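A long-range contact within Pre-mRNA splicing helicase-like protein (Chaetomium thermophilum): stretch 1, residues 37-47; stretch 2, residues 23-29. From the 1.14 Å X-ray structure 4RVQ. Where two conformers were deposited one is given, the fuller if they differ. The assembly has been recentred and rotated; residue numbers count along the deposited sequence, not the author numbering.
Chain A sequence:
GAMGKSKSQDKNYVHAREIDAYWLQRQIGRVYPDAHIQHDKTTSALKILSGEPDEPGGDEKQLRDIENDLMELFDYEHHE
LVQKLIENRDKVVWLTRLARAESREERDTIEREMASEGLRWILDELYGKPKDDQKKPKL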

# COMPACT_ATOMS: atom_id res chain seq x y z
N ILE A 37 -0.06 -11.07 -14.54
CA ILE A 37 -0.02 -11.56 -13.17
C ILE A 37 0.24 -10.42 -12.18
O ILE A 37 -0.41 -10.36 -11.14
CB ILE A 37 0.96 -12.71 -13.03
CG1 ILE A 37 0.37 -13.94 -13.79
CG2 ILE A 37 1.20 -13.05 -11.54
CD1 ILE A 37 1.29 -15.02 -14.01
N GLN A 38 1.18 -9.52 -12.47
CA GLN A 38 1.43 -8.46 -11.49
C GLN A 38 0.22 -7.57 -11.32
O GLN A 38 -0.02 -7.08 -10.22
CB GLN A 38 2.65 -7.63 -11.80
CG GLN A 38 2.46 -6.70 -13.02
CD GLN A 38 3.69 -5.93 -13.45
OE1 GLN A 38 3.58 -4.76 -13.78
NE2 GLN A 38 4.83 -6.57 -13.50
N HIS A 39 -0.55 -7.37 -12.39
CA HIS A 39 -1.73 -6.55 -12.28
C HIS A 39 -2.82 -7.27 -11.45
O HIS A 39 -3.46 -6.65 -10.60
CB HIS A 39 -2.27 -6.13 -13.64
CG HIS A 39 -3.39 -5.15 -13.49
ND1 HIS A 39 -4.72 -5.51 -13.39
CD2 HIS A 39 -3.37 -3.81 -13.27
CE1 HIS A 39 -5.47 -4.45 -13.19
NE2 HIS A 39 -4.68 -3.39 -13.13
N ASP A 40 -3.02 -8.57 -11.70
CA ASP A 40 -3.94 -9.33 -10.86
C ASP A 40 -3.58 -9.20 -9.39
O ASP A 40 -4.45 -8.99 -8.55
CB ASP A 40 -3.86 -10.82 -11.19
CG ASP A 40 -4.63 -11.25 -12.43
OD1 ASP A 40 -5.36 -10.44 -13.04
OD2 ASP A 40 -4.46 -12.43 -12.79
N LYS A 41 -2.29 -9.35 -9.08
CA LYS A 41 -1.86 -9.33 -7.70
C LYS A 41 -2.02 -7.94 -7.08
O LYS A 41 -2.26 -7.82 -5.88
CB LYS A 41 -0.45 -9.88 -7.56
CG LYS A 41 -0.35 -11.38 -7.89
CD LYS A 41 0.91 -12.09 -7.44
CE LYS A 41 0.97 -13.54 -7.80
NZ LYS A 41 -0.06 -14.38 -7.11
N THR A 42 -1.89 -6.88 -7.88
CA THR A 42 -2.12 -5.53 -7.41
C THR A 42 -3.58 -5.36 -6.99
O THR A 42 -3.87 -4.86 -5.91
CB THR A 42 -1.71 -4.51 -8.47
OG1 THR A 42 -0.34 -4.67 -8.81
CG2 THR A 42 -1.94 -3.09 -8.04
N THR A 43 -4.48 -5.75 -7.87
CA THR A 43 -5.91 -5.68 -7.57
C THR A 43 -6.26 -6.46 -6.30
O THR A 43 -6.95 -5.95 -5.41
CB THR A 43 -6.72 -6.21 -8.77
OG1 THR A 43 -6.42 -5.41 -9.91
CG2 THR A 43 -8.20 -6.16 -8.49
N SER A 44 -5.74 -7.68 -6.23
CA SER A 44 -6.01 -8.51 -5.06
C SER A 44 -5.40 -7.93 -3.78
O SER A 44 -6.04 -7.91 -2.72
CB SER A 44 -5.50 -9.91 -5.26
OG SER A 44 -6.18 -10.53 -6.32
N ALA A 45 -4.18 -7.44 -3.87
CA ALA A 45 -3.53 -6.88 -2.70
C ALA A 45 -4.28 -5.68 -2.17
O ALA A 45 -4.44 -5.52 -0.95
CB ALA A 45 -2.07 -6.52 -3.01
N LEU A 46 -4.77 -4.79 -3.04
CA LEU A 46 -5.52 -3.66 -2.56
C LEU A 46 -6.78 -4.11 -1.84
O LEU A 46 -7.14 -3.55 -0.79
CB LEU A 46 -5.89 -2.72 -3.73
CG LEU A 46 -4.69 -1.98 -4.29
CD1 LEU A 46 -5.03 -1.39 -5.65
CD2 LEU A 46 -4.20 -0.89 -3.33
N LYS A 47 -7.50 -5.09 -2.40
CA LYS A 47 -8.68 -5.59 -1.75
C LYS A 47 -8.36 -6.18 -0.38
O LYS A 47 -9.03 -5.88 0.61
CB LYS A 47 -9.38 -6.63 -2.61
CG LYS A 47 -10.73 -7.06 -2.07
CD LYS A 47 -11.66 -5.84 -1.81
CE LYS A 47 -13.02 -6.24 -1.22
NZ LYS A 47 -13.88 -5.05 -0.96
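Stretch 2, residues 23-29: WLQRQIG

Stretch 2, like stretch 1, is helical, and its helix crosses that of residues 37-47 at 125°, closer to antiparallel than to parallel, with the axes 9.0 Å apart at closest approach. As the chain runs from W23 to G29, the contact therefore moves back along stretch 1 from L46 toward Q38. W23 lies out of reach; its carbonyl accepts hydrogen bonds from the backbone N and the side-chain NE2 of Q27. L24 points toward the partner, and its CD2 lies 3.6 Å from L46 CG, 3.9 Å from T42 CG2 and 4.2 Å from A45 CB, a branched apolar end suited to this greasy patch. Q25 comes next, its CA 5.5 Å from T42 CA and 3.3 Å from T42 OG1. That hydroxyl donates to Q38 O within its own helix, so its polarity is satisfied even where it packs against Q25. The long Q25 side chain reaches Q38, its NE2 donating a nearly straight hydrogen bond to Q38 OE1 (3.0 Å). R26 points away and Q27 is out of reach. I28 is the knob, seated among Q38, K41, T42 and A45; its branched apolar side chain points toward stretch 1 and fills the hole, with CD1 3.7 Å from T42 CA and 4.3 Å from A45 CB. G29 closes the contact: its CA lies 3.4 Å from Q38 NE2, where a CB would clash.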

# COMPACT_ATOMS: atom_id res chain seq x y z
N TRP A 23 2.66 2.64 -7.81
CA TRP A 23 3.69 2.26 -6.84
C TRP A 23 3.54 0.82 -6.41
O TRP A 23 4.52 0.07 -6.39
CB TRP A 23 3.58 3.21 -5.63
CG TRP A 23 4.61 2.92 -4.53
CD1 TRP A 23 5.87 3.47 -4.43
CD2 TRP A 23 4.49 1.99 -3.45
NE1 TRP A 23 6.52 2.96 -3.33
CE2 TRP A 23 5.70 2.04 -2.72
CE3 TRP A 23 3.49 1.14 -3.01
CZ2 TRP A 23 5.91 1.27 -1.57
CZ3 TRP A 23 3.71 0.37 -1.86
CH2 TRP A 23 4.91 0.44 -1.18
N LEU A 24 2.32 0.41 -6.06
CA LEU A 24 2.11 -0.95 -5.57
C LEU A 24 2.45 -1.95 -6.66
O LEU A 24 3.14 -2.96 -6.43
CB LEU A 24 0.70 -1.12 -5.06
CG LEU A 24 0.33 -2.53 -4.62
CD1 LEU A 24 1.25 -3.04 -3.50
CD2 LEU A 24 -1.11 -2.61 -4.21
N GLN A 25 1.93 -1.72 -7.88
CA GLN A 25 2.20 -2.60 -9.00
C GLN A 25 3.69 -2.73 -9.24
O GLN A 25 4.18 -3.82 -9.57
CB GLN A 25 1.45 -2.09 -10.23
CG GLN A 25 1.54 -3.07 -11.36
CD GLN A 25 0.65 -2.75 -12.54
OE1 GLN A 25 -0.32 -2.00 -12.41
NE2 GLN A 25 0.96 -3.32 -13.67
N ARG A 26 4.45 -1.64 -9.11
CA ARG A 26 5.90 -1.72 -9.29
C ARG A 26 6.56 -2.53 -8.21
O ARG A 26 7.50 -3.27 -8.50
CB ARG A 26 6.60 -0.37 -9.31
CG ARG A 26 6.38 0.40 -10.53
CD ARG A 26 7.38 1.58 -10.65
NE ARG A 26 7.37 2.47 -9.49
CZ ARG A 26 6.44 3.39 -9.25
NH1 ARG A 26 5.43 3.60 -10.08
NH2 ARG A 26 6.52 4.13 -8.15
N GLN A 27 6.08 -2.43 -6.97
CA GLN A 27 6.70 -3.26 -5.94
C GLN A 27 6.44 -4.73 -6.23
O GLN A 27 7.33 -5.57 -6.08
CB GLN A 27 6.18 -2.94 -4.55
CG GLN A 27 6.14 -1.50 -4.17
CD GLN A 27 7.39 -0.75 -4.61
OE1 GLN A 27 8.50 -1.09 -4.16
NE2 GLN A 27 7.24 0.26 -5.46
N ILE A 28 5.22 -5.07 -6.62
CA ILE A 28 4.86 -6.44 -6.93
C ILE A 28 5.59 -6.91 -8.18
O ILE A 28 6.04 -8.06 -8.25
CB ILE A 28 3.34 -6.51 -7.10
CG1 ILE A 28 2.67 -6.28 -5.74
CG2 ILE A 28 2.95 -7.84 -7.74
CD1 ILE A 28 1.13 -6.25 -5.80
N GLY A 29 5.74 -6.02 -9.16
CA GLY A 29 6.36 -6.37 -10.42
C GLY A 29 7.83 -6.75 -10.31
O GLY A 29 8.40 -7.41 -11.19